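Local atomic coordinates of amidohydrolase (Brucella melitensis biovar Abortus, PDB entry 4F0L), a protein that probably acts as a metal-dependent deaminase of the amidohydrolase family, related to formimidoylglutamate deiminases and holding an iron ion in this crystal. Residues A59-L64 with A367-A372; H289-G294 with A318-K323; Q342-Q347 with R354-A359; V423-V428 with Q433-R438. One frame throughout, in Å; residues are numbered along the deposited sequence.

Contact 1. Residues A59-L64 with A367-A372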
loop_
_atom_site.group_PDB
_atom_site.type_symbol
_atom_site.label_atom_id
_atom_site.label_comp_id
_atom_site.label_asym_id
_atom_site.label_seq_id
_atom_site.Cartn_x
_atom_site.Cartn_y
_atom_site.Cartn_z
ATOM N N ALA B 59 -8.829 -6.417 18.607
ATOM C CA ALA B 59 -9.972 -7.172 18.109
ATOM C C ALA B 59 -9.685 -7.728 16.718
ATOM O O ALA B 59 -8.920 -7.143 15.970
ATOM C CB ALA B 59 -11.198 -6.263 18.041
ATOM N N GLY B 60 -10.322 -8.857 16.406
ATOM C CA GLY B 60 -10.358 -9.387 15.079
ATOM C C GLY B 60 -11.165 -8.497 14.159
ATOM O O GLY B 60 -12.169 -7.922 14.553
ATOM N N MET B 61 -10.684 -8.350 12.923
ATOM C CA MET B 61 -11.323 -7.485 11.947
ATOM C C MET B 61 -12.215 -8.312 11.041
ATOM O O MET B 61 -11.791 -9.340 10.483
ATOM C CB MET B 61 -10.251 -6.797 11.107
ATOM C CG MET B 61 -10.765 -5.808 10.070
ATOM S SD MET B 61 -11.493 -4.331 10.780
ATOM C CE MET B 61 -9.958 -3.632 11.398
ATOM N N ALA B 62 -13.440 -7.855 10.849
ATOM C CA ALA B 62 -14.279 -8.450 9.799
ATOM C C ALA B 62 -13.807 -7.987 8.453
ATOM O O ALA B 62 -13.473 -6.797 8.233
ATOM C CB ALA B 62 -15.771 -8.110 9.991
ATOM N N ASN B 63 -13.804 -8.922 7.505
ATOM C CA ASN B 63 -13.550 -8.588 6.117
ATOM C C ASN B 63 -14.908 -8.622 5.464
ATOM O O ASN B 63 -15.387 -9.657 5.072
ATOM C CB ASN B 63 -12.579 -9.605 5.499
ATOM C CG ASN B 63 -11.996 -9.125 4.177
ATOM O OD1 ASN B 63 -12.721 -8.702 3.272
ATOM N ND2 ASN B 63 -10.688 -9.162 4.078
ATOM N N LEU B 64 -15.579 -7.482 5.394
ATOM C CA LEU B 64 -17.035 -7.530 5.216
ATOM C C LEU B 64 -17.530 -7.734 3.776
ATOM O O LEU B 64 -18.724 -7.745 3.564
ATOM C CB LEU B 64 -17.697 -6.301 5.865
ATOM C CG LEU B 64 -17.258 -4.889 5.503
ATOM C CD1 LEU B 64 -17.077 -4.740 4.000
ATOM C CD2 LEU B 64 -18.307 -3.929 6.042
ATOM N N ALA B 367 -8.561 5.669 15.068
ATOM C CA ALA B 367 -9.920 5.942 14.611
ATOM C C ALA B 367 -10.339 4.971 13.523
ATOM O O ALA B 367 -11.440 4.444 13.542
ATOM C CB ALA B 367 -10.041 7.382 14.107
ATOM N N LEU B 368 -9.450 4.708 12.577
ATOM C CA LEU B 368 -9.793 3.850 11.468
ATOM C C LEU B 368 -9.944 2.405 11.921
ATOM O O LEU B 368 -10.876 1.716 11.501
ATOM C CB LEU B 368 -8.733 3.955 10.382
ATOM C CG LEU B 368 -8.851 5.245 9.568
ATOM C CD1 LEU B 368 -7.784 5.217 8.503
ATOM C CD2 LEU B 368 -10.241 5.435 8.948
ATOM N N PHE B 369 -9.038 1.960 12.770
ATOM C CA PHE B 369 -9.065 0.598 13.235
ATOM C C PHE B 369 -10.303 0.358 14.080
ATOM O O PHE B 369 -11.022 -0.605 13.826
ATOM C CB PHE B 369 -7.834 0.218 14.042
ATOM C CG PHE B 369 -7.836 -1.216 14.455
ATOM C CD1 PHE B 369 -7.425 -2.200 13.582
ATOM C CD2 PHE B 369 -8.324 -1.596 15.712
ATOM C CE1 PHE B 369 -7.440 -3.548 13.959
ATOM C CE2 PHE B 369 -8.359 -2.929 16.075
ATOM C CZ PHE B 369 -7.908 -3.904 15.201
ATOM N N ASP B 370 -10.587 1.233 15.044
ATOM C CA ASP B 370 -11.764 1.063 15.878
ATOM C C ASP B 370 -13.010 1.078 15.009
ATOM O O ASP B 370 -13.928 0.290 15.195
ATOM C CB ASP B 370 -11.914 2.197 16.906
ATOM C CG ASP B 370 -11.052 2.029 18.129
ATOM O OD1 ASP B 370 -10.534 0.915 18.433
ATOM O OD2 ASP B 370 -10.947 3.030 18.846
ATOM N N GLY B 371 -13.080 2.047 14.116
ATOM C CA GLY B 371 -14.274 2.223 13.272
ATOM C C GLY B 371 -14.552 0.995 12.420
ATOM O O GLY B 371 -15.694 0.522 12.336
ATOM N N ALA B 372 -13.496 0.449 11.816
ATOM C CA ALA B 372 -13.664 -0.646 10.881
ATOM C C ALA B 372 -14.042 -1.936 11.581
ATOM O O ALA B 372 -14.834 -2.741 11.028
ATOM C CB ALA B 372 -12.415 -0.828 10.018
HETATM O O HOH W 1 -14.664 -4.325 8.690
#
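M61 bridges the strand and the helix here, its thioether reaching out to F369 and A372. CG stands anti to the backbone N (chi1 -178°), and two further bends along the chain bring the sulfur against A372 and the terminal methyl against the ring. SD lies 3.7 Å from CB of A372, while CE rests 3.6 Å from CE1 of F369. The methyl approaches the phenyl ring obliquely, and the M61 chain lies alongside the F369 side chain, the two running opposite ways. In F369 the same first torsion (chi1 -177°) swings the ring out from the helix toward the strand; its CZ reaches the carbonyl O of A59 at 3.5 Å, the oxygen sitting at the ring edge near its plane. Methionine is long, unbranched and apolar, so its sulfur and methyl can meet two different partners. A372 brings only a CB, and SD of M61 therefore comes within 3.6 Å of the backbone C of A372. No direct hydrogen bond joins the segments. Instead one water donates to O of A62 and to O of A372, 2.8 Å from each, linking two main-chain carbonyls within a buried contact. Strand 56-66 leads on to the iron ligands, H65 within it and H67 just after its end, and neighbouring strand 122-129 bonds to its backbone. M61 also touches I336 of helix 336-351 and V373 of helix 364-379, and L20 of strand 19-21 packs on F369.

Contact 2. Residues H289-G294 with A318-K323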
loop_
_atom_site.group_PDB
_atom_site.type_symbol
_atom_site.label_atom_id
_atom_site.label_comp_id
_atom_site.label_asym_id
_atom_site.label_seq_id
_atom_site.Cartn_x
_atom_site.Cartn_y
_atom_site.Cartn_z
ATOM N N HIS B 289 -28.188 11.076 4.938
ATOM C CA HIS B 289 -29.371 10.241 5.101
ATOM C C HIS B 289 -28.941 8.821 5.316
ATOM O O HIS B 289 -29.557 8.099 6.106
ATOM C CB HIS B 289 -30.302 10.312 3.900
ATOM C CG HIS B 289 -30.995 11.652 3.729
ATOM N ND1 HIS B 289 -31.216 12.211 2.514
ATOM C CD2 HIS B 289 -31.533 12.530 4.665
ATOM C CE1 HIS B 289 -31.866 13.395 2.661
ATOM N NE2 HIS B 289 -32.075 13.588 3.978
ATOM N N MET B 290 -27.889 8.393 4.613
ATOM C CA MET B 290 -27.400 7.020 4.764
ATOM C C MET B 290 -26.940 6.813 6.183
ATOM O O MET B 290 -27.328 5.836 6.826
ATOM C CB MET B 290 -26.251 6.726 3.801
ATOM C CG MET B 290 -25.651 5.328 3.977
ATOM S SD MET B 290 -24.264 4.991 2.900
ATOM C CE MET B 290 -23.588 3.483 3.658
ATOM N N ALA B 291 -26.106 7.728 6.670
ATOM C CA ALA B 291 -25.603 7.647 8.020
ATOM C C ALA B 291 -26.749 7.681 9.033
ATOM O O ALA B 291 -26.740 6.932 10.006
ATOM C CB ALA B 291 -24.598 8.780 8.289
ATOM N N LYS B 292 -27.740 8.532 8.808
ATOM C CA LYS B 292 -28.832 8.706 9.778
ATOM C C LYS B 292 -29.688 7.456 9.817
ATOM O O LYS B 292 -30.207 7.091 10.882
ATOM C CB LYS B 292 -29.704 9.918 9.429
ATOM N N ALA B 293 -29.854 6.819 8.655
ATOM C CA ALA B 293 -30.578 5.544 8.565
ATOM C C ALA B 293 -29.848 4.415 9.291
ATOM O O ALA B 293 -30.481 3.435 9.673
ATOM C CB ALA B 293 -30.791 5.157 7.128
ATOM N N GLY B 294 -28.534 4.546 9.476
ATOM C CA GLY B 294 -27.743 3.549 10.200
ATOM C C GLY B 294 -27.104 2.477 9.331
ATOM O O GLY B 294 -26.501 1.536 9.857
ATOM N N ALA B 318 -18.631 10.199 8.420
ATOM C CA ALA B 318 -18.252 10.047 9.827
ATOM C C ALA B 318 -18.848 11.151 10.708
ATOM O O ALA B 318 -19.384 10.876 11.788
ATOM C CB ALA B 318 -16.725 9.986 9.983
ATOM N N ALA B 319 -18.835 12.386 10.222
ATOM C CA ALA B 319 -19.419 13.507 10.966
ATOM C C ALA B 319 -20.925 13.317 11.183
ATOM O O ALA B 319 -21.465 13.752 12.186
ATOM C CB ALA B 319 -19.141 14.833 10.252
ATOM N N ALA B 320 -21.602 12.627 10.269
ATOM C CA ALA B 320 -23.031 12.387 10.427
ATOM C C ALA B 320 -23.341 11.136 11.278
ATOM O O ALA B 320 -24.503 10.718 11.376
ATOM C CB ALA B 320 -23.688 12.294 9.070
ATOM N N GLY B 321 -22.316 10.560 11.903
ATOM C CA GLY B 321 -22.456 9.335 12.706
ATOM C C GLY B 321 -22.451 8.047 11.896
ATOM O O GLY B 321 -22.884 7.005 12.382
ATOM N N GLY B 322 -22.014 8.106 10.647
ATOM C CA GLY B 322 -22.013 6.912 9.819
ATOM C C GLY B 322 -20.957 5.941 10.285
ATOM O O GLY B 322 -19.934 6.346 10.806
ATOM N N LYS B 323 -21.219 4.653 10.119
ATOM C CA LYS B 323 -20.280 3.619 10.481
ATOM C C LYS B 323 -19.875 2.829 9.234
ATOM O O LYS B 323 -20.660 2.702 8.285
ATOM C CB LYS B 323 -20.919 2.691 11.508
ATOM C CG LYS B 323 -21.107 3.287 12.902
ATOM C CD LYS B 323 -21.934 2.318 13.756
ATOM C CE LYS B 323 -22.050 2.768 15.206
ATOM N NZ LYS B 323 -23.052 3.827 15.363
HETATM O O HOH W 2 -24.993 5.400 11.494
#
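A291 presses its methyl into the Schellman motif that ends helix 314-319, so that one helix packs against the C-terminal turn of another. In that motif G321, with positive phi, follows the last turn: its N bonds to O of A318, and N of G322 reaches back to O of F317. The tight part of the contact is small and centres on one atom. CB of A291 lies 3.5 Å from CA of G322, 3.6 Å from the carbonyl O of A320 and 3.7 Å from CB of A320. Small residues suit this place: a methyl is all that A291 and A320 bring, and G322 has none, which lets the backbones come within 4.1 Å at the CA atoms of A291 and G322. G321 suits its positive phi for the same reason, since a residue without CB adopts it readily. F317 also touches A291 and M290. No direct hydrogen bond crosses anywhere between the two segments, so the tight part is held by van der Waals contact.

Toward solvent the contact is looser, and there G321 is exposed. Helix 284-293 has its own Schellman ending at G294, whose bonds back to M290 and A291 are weak. Beyond these helix ends the chain enters strands 296-299 and 323-326, neighbours in the parallel sheet, where K323 makes a backbone hydrogen bond with A297. On the looser side a single water joins the two turns, donating to O of A291 and to O of G321, 2.8 Å from each.

Contact 3. Residues Q342-Q347 with R354-A359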
loop_
_atom_site.group_PDB
_atom_site.type_symbol
_atom_site.label_atom_id
_atom_site.label_comp_id
_atom_site.label_asym_id
_atom_site.label_seq_id
_atom_site.Cartn_x
_atom_site.Cartn_y
_atom_site.Cartn_z
ATOM N N GLN B 342 -4.983 3.002 2.494
ATOM C CA GLN B 342 -5.566 3.487 1.229
ATOM C C GLN B 342 -6.795 4.385 1.459
ATOM O O GLN B 342 -6.937 5.430 0.814
ATOM C CB GLN B 342 -5.882 2.327 0.295
ATOM C CG GLN B 342 -6.597 2.695 -1.014
ATOM C CD GLN B 342 -5.800 3.635 -1.883
ATOM O OE1 GLN B 342 -4.581 3.532 -1.932
ATOM N NE2 GLN B 342 -6.475 4.596 -2.540
ATOM N N LEU B 343 -7.658 4.005 2.405
ATOM C CA LEU B 343 -8.779 4.858 2.757
ATOM C C LEU B 343 -8.303 6.266 3.174
ATOM O O LEU B 343 -8.711 7.271 2.568
ATOM C CB LEU B 343 -9.613 4.214 3.855
ATOM C CG LEU B 343 -10.785 5.012 4.405
ATOM C CD1 LEU B 343 -11.767 5.427 3.307
ATOM C CD2 LEU B 343 -11.444 4.207 5.542
ATOM N N GLU B 344 -7.401 6.338 4.148
ATOM C CA GLU B 344 -6.911 7.613 4.614
ATOM C C GLU B 344 -6.225 8.382 3.506
ATOM O O GLU B 344 -6.482 9.584 3.339
ATOM C CB GLU B 344 -5.975 7.404 5.817
ATOM C CG GLU B 344 -5.216 8.639 6.344
ATOM C CD GLU B 344 -6.083 9.756 6.891
ATOM O OE1 GLU B 344 -7.312 9.568 7.166
ATOM O OE2 GLU B 344 -5.526 10.867 7.046
ATOM N N TYR B 345 -5.340 7.714 2.765
ATOM C CA TYR B 345 -4.535 8.414 1.792
ATOM C C TYR B 345 -5.407 8.928 0.653
ATOM O O TYR B 345 -5.109 9.977 0.088
ATOM C CB TYR B 345 -3.362 7.573 1.250
ATOM C CG TYR B 345 -2.179 7.369 2.214
ATOM C CD1 TYR B 345 -2.122 7.993 3.460
ATOM C CD2 TYR B 345 -1.104 6.605 1.833
ATOM C CE1 TYR B 345 -1.031 7.823 4.314
ATOM C CE2 TYR B 345 -0.015 6.415 2.682
ATOM C CZ TYR B 345 0.038 7.060 3.905
ATOM O OH TYR B 345 1.136 6.873 4.715
ATOM N N SER B 346 -6.487 8.220 0.315
ATOM C CA SER B 346 -7.388 8.698 -0.719
ATOM C C SER B 346 -7.939 10.037 -0.229
ATOM O O SER B 346 -8.118 10.974 -1.028
ATOM C CB SER B 346 -8.504 7.693 -1.040
ATOM O OG SER B 346 -9.418 7.506 0.032
ATOM N N GLN B 347 -8.181 10.132 1.074
ATOM C CA GLN B 347 -8.721 11.364 1.629
ATOM C C GLN B 347 -7.673 12.475 1.632
ATOM O O GLN B 347 -7.997 13.626 1.283
ATOM C CB GLN B 347 -9.332 11.148 3.021
ATOM C CG GLN B 347 -10.401 10.043 3.066
ATOM C CD GLN B 347 -11.526 10.261 2.078
ATOM O OE1 GLN B 347 -11.903 9.349 1.320
ATOM N NE2 GLN B 347 -12.065 11.450 2.074
ATOM N N ARG B 354 -3.701 16.269 6.081
ATOM C CA ARG B 354 -3.254 15.060 6.760
ATOM C C ARG B 354 -4.184 14.715 7.922
ATOM O O ARG B 354 -4.881 15.575 8.461
ATOM C CB ARG B 354 -1.834 15.222 7.284
ATOM C CG ARG B 354 -0.839 15.675 6.234
ATOM C CD ARG B 354 0.584 15.646 6.759
ATOM N NE ARG B 354 1.085 14.301 6.976
ATOM C CZ ARG B 354 1.320 13.714 8.154
ATOM N NH1 ARG B 354 1.093 14.331 9.302
ATOM N NH2 ARG B 354 1.808 12.470 8.178
ATOM N N ASN B 355 -4.128 13.452 8.331
ATOM C CA ASN B 355 -4.937 12.928 9.448
ATOM C C ASN B 355 -6.403 13.326 9.322
ATOM O O ASN B 355 -6.993 13.879 10.231
ATOM C CB ASN B 355 -4.284 13.396 10.747
ATOM C CG ASN B 355 -2.881 12.839 10.878
ATOM O OD1 ASN B 355 -2.699 11.612 10.734
ATOM N ND2 ASN B 355 -1.881 13.716 11.093
ATOM N N VAL B 356 -6.944 13.038 8.145
ATOM C CA VAL B 356 -8.278 13.416 7.790
ATOM C C VAL B 356 -9.318 12.627 8.553
ATOM O O VAL B 356 -10.318 13.195 8.995
ATOM C CB VAL B 356 -8.532 13.247 6.270
ATOM C CG1 VAL B 356 -10.019 13.556 5.949
ATOM C CG2 VAL B 356 -7.553 14.146 5.495
ATOM N N LEU B 357 -9.089 11.320 8.699
ATOM C CA LEU B 357 -10.071 10.440 9.315
ATOM C C LEU B 357 -9.810 10.159 10.801
ATOM O O LEU B 357 -10.517 9.363 11.417
ATOM C CB LEU B 357 -10.249 9.160 8.487
ATOM C CG LEU B 357 -10.637 9.428 6.998
ATOM C CD1 LEU B 357 -10.858 8.113 6.225
ATOM C CD2 LEU B 357 -11.835 10.383 6.874
ATOM N N ALA B 358 -8.842 10.856 11.394
ATOM C CA ALA B 358 -8.719 10.868 12.858
ATOM C C ALA B 358 -10.013 11.431 13.507
ATOM O O ALA B 358 -10.741 12.197 12.889
ATOM C CB ALA B 358 -7.492 11.676 13.290
ATOM N N ALA B 359 -10.294 11.013 14.742
ATOM C CA ALA B 359 -11.480 11.482 15.504
ATOM C C ALA B 359 -10.977 12.410 16.599
ATOM O O ALA B 359 -10.099 12.029 17.371
ATOM C CB ALA B 359 -12.236 10.315 16.134
#
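L343 opens the contact from helix 336-351 by setting its CG 3.6 Å from CD1 of L357, the two side chains set roughly perpendicular. An apolar residue suits this place, since L368 of the next helix touches both leucines. One residue on, E344 carries the polar part. With CG anti to the backbone N (chi1 173°) and a bend at the next bond, its carboxylate reaches the loop backbone at N355-L357. OE1 accepts from N of L357 at 2.9 Å and OE2 from N of V356 at 2.8 Å, each through its syn lone pair, and both N-H···O angles are 146°. A carboxylate suits two successive amides because its oxygens are spaced to take one each. OE2 also forms a salt bridge with R348.

At S346 the hydroxyl turns back to its own helix and donates to O of L343 at 2.6 Å, an oxygen that also takes the N-H of Q347 from the same face. Q347 closes the walk with aliphatic carbons: CB lies 3.9 Å from CG1 of V356 and CG 3.7 Å from CD1 of L357, so its two methylenes serve here as apolar surface. CD1 of L357 thus meets both L343 and Q347, and an apolar branched residue suits the position whose amide E344 grips. Beyond the contact, R354 bonds to A77 and N306 of the second subunit, placing the loop at the dimer interface.

The chemistry implies that the paired bonds fix the rotation of the E344 carboxylate and hold the loop backbone to the helix; the amides and R348 would probably stabilise its negative charge in this buried setting.

Contact 4. Residues V423-V428 with Q433-R438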
loop_
_atom_site.group_PDB
_atom_site.type_symbol
_atom_site.label_atom_id
_atom_site.label_comp_id
_atom_site.label_asym_id
_atom_site.label_seq_id
_atom_site.Cartn_x
_atom_site.Cartn_y
_atom_site.Cartn_z
ATOM N N VAL B 423 0.984 -8.737 12.004
ATOM C CA VAL B 423 0.154 -9.759 12.710
ATOM C C VAL B 423 1.014 -10.936 13.209
ATOM O O VAL B 423 1.850 -11.472 12.468
ATOM C CB VAL B 423 -0.970 -10.255 11.785
ATOM C CG1 VAL B 423 -1.677 -11.496 12.355
ATOM C CG2 VAL B 423 -1.950 -9.131 11.508
ATOM N N CYS B 424 0.856 -11.280 14.478
ATOM C CA CYS B 424 1.567 -12.408 15.076
ATOM C C CYS B 424 0.623 -13.629 15.214
ATOM O O CYS B 424 0.584 -14.489 14.345
ATOM C CB CYS B 424 2.192 -12.002 16.404
ATOM S SG CYS B 424 3.407 -13.203 16.993
ATOM N N ASP B 425 -0.190 -13.656 16.274
ATOM C CA ASP B 425 -1.173 -14.724 16.469
ATOM C C ASP B 425 -2.584 -14.252 16.174
ATOM O O ASP B 425 -2.913 -13.074 16.330
ATOM C CB ASP B 425 -1.084 -15.269 17.900
ATOM C CG ASP B 425 0.262 -15.912 18.197
ATOM O OD1 ASP B 425 1.077 -16.117 17.282
ATOM O OD2 ASP B 425 0.527 -16.241 19.383
ATOM N N VAL B 426 -3.438 -15.185 15.778
ATOM C CA VAL B 426 -4.810 -14.866 15.500
ATOM C C VAL B 426 -5.679 -16.009 16.009
ATOM O O VAL B 426 -5.407 -17.167 15.704
ATOM C CB VAL B 426 -5.049 -14.688 13.983
ATOM C CG1 VAL B 426 -6.514 -14.364 13.727
ATOM C CG2 VAL B 426 -4.092 -13.635 13.358
ATOM N N TRP B 427 -6.692 -15.666 16.805
ATOM C CA TRP B 427 -7.656 -16.607 17.326
ATOM C C TRP B 427 -9.012 -16.351 16.759
ATOM O O TRP B 427 -9.460 -15.193 16.679
ATOM C CB TRP B 427 -7.787 -16.439 18.795
ATOM C CG TRP B 427 -6.563 -16.736 19.645
ATOM C CD1 TRP B 427 -6.308 -17.857 20.399
ATOM C CD2 TRP B 427 -5.410 -15.864 19.859
ATOM N NE1 TRP B 427 -5.112 -17.751 21.063
ATOM C CE2 TRP B 427 -4.528 -16.568 20.780
ATOM C CE3 TRP B 427 -5.029 -14.614 19.380
ATOM C CZ2 TRP B 427 -3.313 -16.028 21.187
ATOM C CZ3 TRP B 427 -3.849 -14.056 19.852
ATOM C CH2 TRP B 427 -2.999 -14.756 20.719
ATOM N N VAL B 428 -9.713 -17.432 16.419
ATOM C CA VAL B 428 -11.134 -17.382 16.055
ATOM C C VAL B 428 -11.889 -18.436 16.888
ATOM O O VAL B 428 -11.522 -19.617 16.898
ATOM C CB VAL B 428 -11.337 -17.616 14.542
ATOM C CG1 VAL B 428 -12.824 -17.746 14.212
ATOM C CG2 VAL B 428 -10.693 -16.467 13.728
ATOM N N GLN B 433 -5.507 -19.885 15.077
ATOM C CA GLN B 433 -5.378 -20.327 13.710
ATOM C C GLN B 433 -4.031 -19.895 13.103
ATOM O O GLN B 433 -3.516 -20.602 12.256
ATOM C CB GLN B 433 -6.534 -19.848 12.832
ATOM C CG GLN B 433 -7.894 -20.417 13.216
ATOM C CD GLN B 433 -8.004 -21.912 12.920
ATOM O OE1 GLN B 433 -7.114 -22.478 12.296
ATOM N NE2 GLN B 433 -9.063 -22.557 13.404
ATOM N N VAL B 434 -3.474 -18.780 13.576
ATOM C CA VAL B 434 -2.254 -18.210 13.039
ATOM C C VAL B 434 -1.267 -18.058 14.178
ATOM O O VAL B 434 -1.624 -17.557 15.253
ATOM C CB VAL B 434 -2.530 -16.841 12.369
ATOM C CG1 VAL B 434 -1.208 -16.206 11.878
ATOM C CG2 VAL B 434 -3.560 -17.014 11.240
ATOM N N GLU B 435 -0.052 -18.524 13.966
ATOM C CA GLU B 435 1.008 -18.410 14.949
ATOM C C GLU B 435 2.249 -17.773 14.291
ATOM O O GLU B 435 2.733 -18.274 13.299
ATOM C CB GLU B 435 1.379 -19.754 15.536
ATOM C CG GLU B 435 2.381 -19.602 16.661
ATOM C CD GLU B 435 2.799 -20.908 17.241
ATOM O OE1 GLU B 435 2.025 -21.431 18.045
ATOM O OE2 GLU B 435 3.899 -21.395 16.884
ATOM N N GLY B 436 2.771 -16.694 14.886
ATOM C CA GLY B 436 3.908 -15.978 14.327
ATOM C C GLY B 436 3.689 -15.680 12.844
ATOM O O GLY B 436 4.584 -15.883 12.040
ATOM N N GLY B 437 2.491 -15.249 12.481
ATOM C CA GLY B 437 2.217 -14.880 11.107
ATOM C C GLY B 437 1.843 -16.008 10.170
ATOM O O GLY B 437 1.458 -15.761 9.039
ATOM N N ARG B 438 1.934 -17.247 10.633
ATOM C CA ARG B 438 1.693 -18.427 9.801
ATOM C C ARG B 438 0.431 -19.197 10.237
ATOM O O ARG B 438 0.303 -19.622 11.382
ATOM C CB ARG B 438 2.911 -19.331 9.888
ATOM C CG ARG B 438 2.762 -20.644 9.146
ATOM C CD ARG B 438 3.987 -21.563 9.360
ATOM N NE ARG B 438 5.053 -21.218 8.452
ATOM C CZ ARG B 438 5.150 -21.627 7.193
ATOM N NH1 ARG B 438 4.265 -22.441 6.661
ATOM N NH2 ARG B 438 6.179 -21.230 6.453
HETATM O O HOH W 3 -11.423 -21.125 14.374
#
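Segments 423-428 and 433-435 run antiparallel as the two arms of a beta hairpin, their axes 4.6 Å apart at closest approach, with V426 and V434 a hydrogen-bonded pair (N of V426 to O of V434, 3.0 Å) and a classic beta bulge where Q433 and V434 both face V426, whose O accepts from N of each, at 2.8 Å from N of Q433.

V426 and V434 project from the same face with their CB atoms 3.7 Å apart; beta-branched residues suit extended strands, and this pair belongs to the buried face where V426 meets T123 and V434 meets L118. D425 has CG anti to its carbonyl carbon (chi1 -63°), which carries OD1 to N of G436 at 3.0 Å in a nearly straight bond (161° at the hydrogen). Its other oxygen pairs with K432 and Q54, so the short acidic chain ties the turn to its surroundings. G436 and G437 form the centre of a type I' turn from E435 to R438, whose positive phi angles glycine adopts easily, and N of G437 donates from it to O of C424 at 2.8 Å. Toward the other end of the contact the Q433 amide is held on both sides: OE1 is hydrogen-bonded to R440, while NE2 donates to a water that in turn donates to O of V428, the water lying 2.9 Å from NE2 of Q433 and from O of V428.

Overall arrangement
From the N terminus, contact 1 opens on strand 56-66 and closes about 300 residues later on helix 364-379, a long loop spanning much of the TIM-barrel domain of the amidohydrolase family. Contacts 2 and 3 both fall within it, in series: contact 2 joins helix 284-293 to the end of helix 314-319, and contact 3 folds the loop after helix 336-351 back onto that helix. Contacts 1 and 3 touch, where A367 and L368 pack on L357, and L368 also on L343. Contact 4 follows as a local hairpin; it and contact 1 both reach the same mixed sheet, their centres about 17 Å apart. Contacts 2 and 4 lie farthest apart, about 34 Å between centres. None of the loops cross.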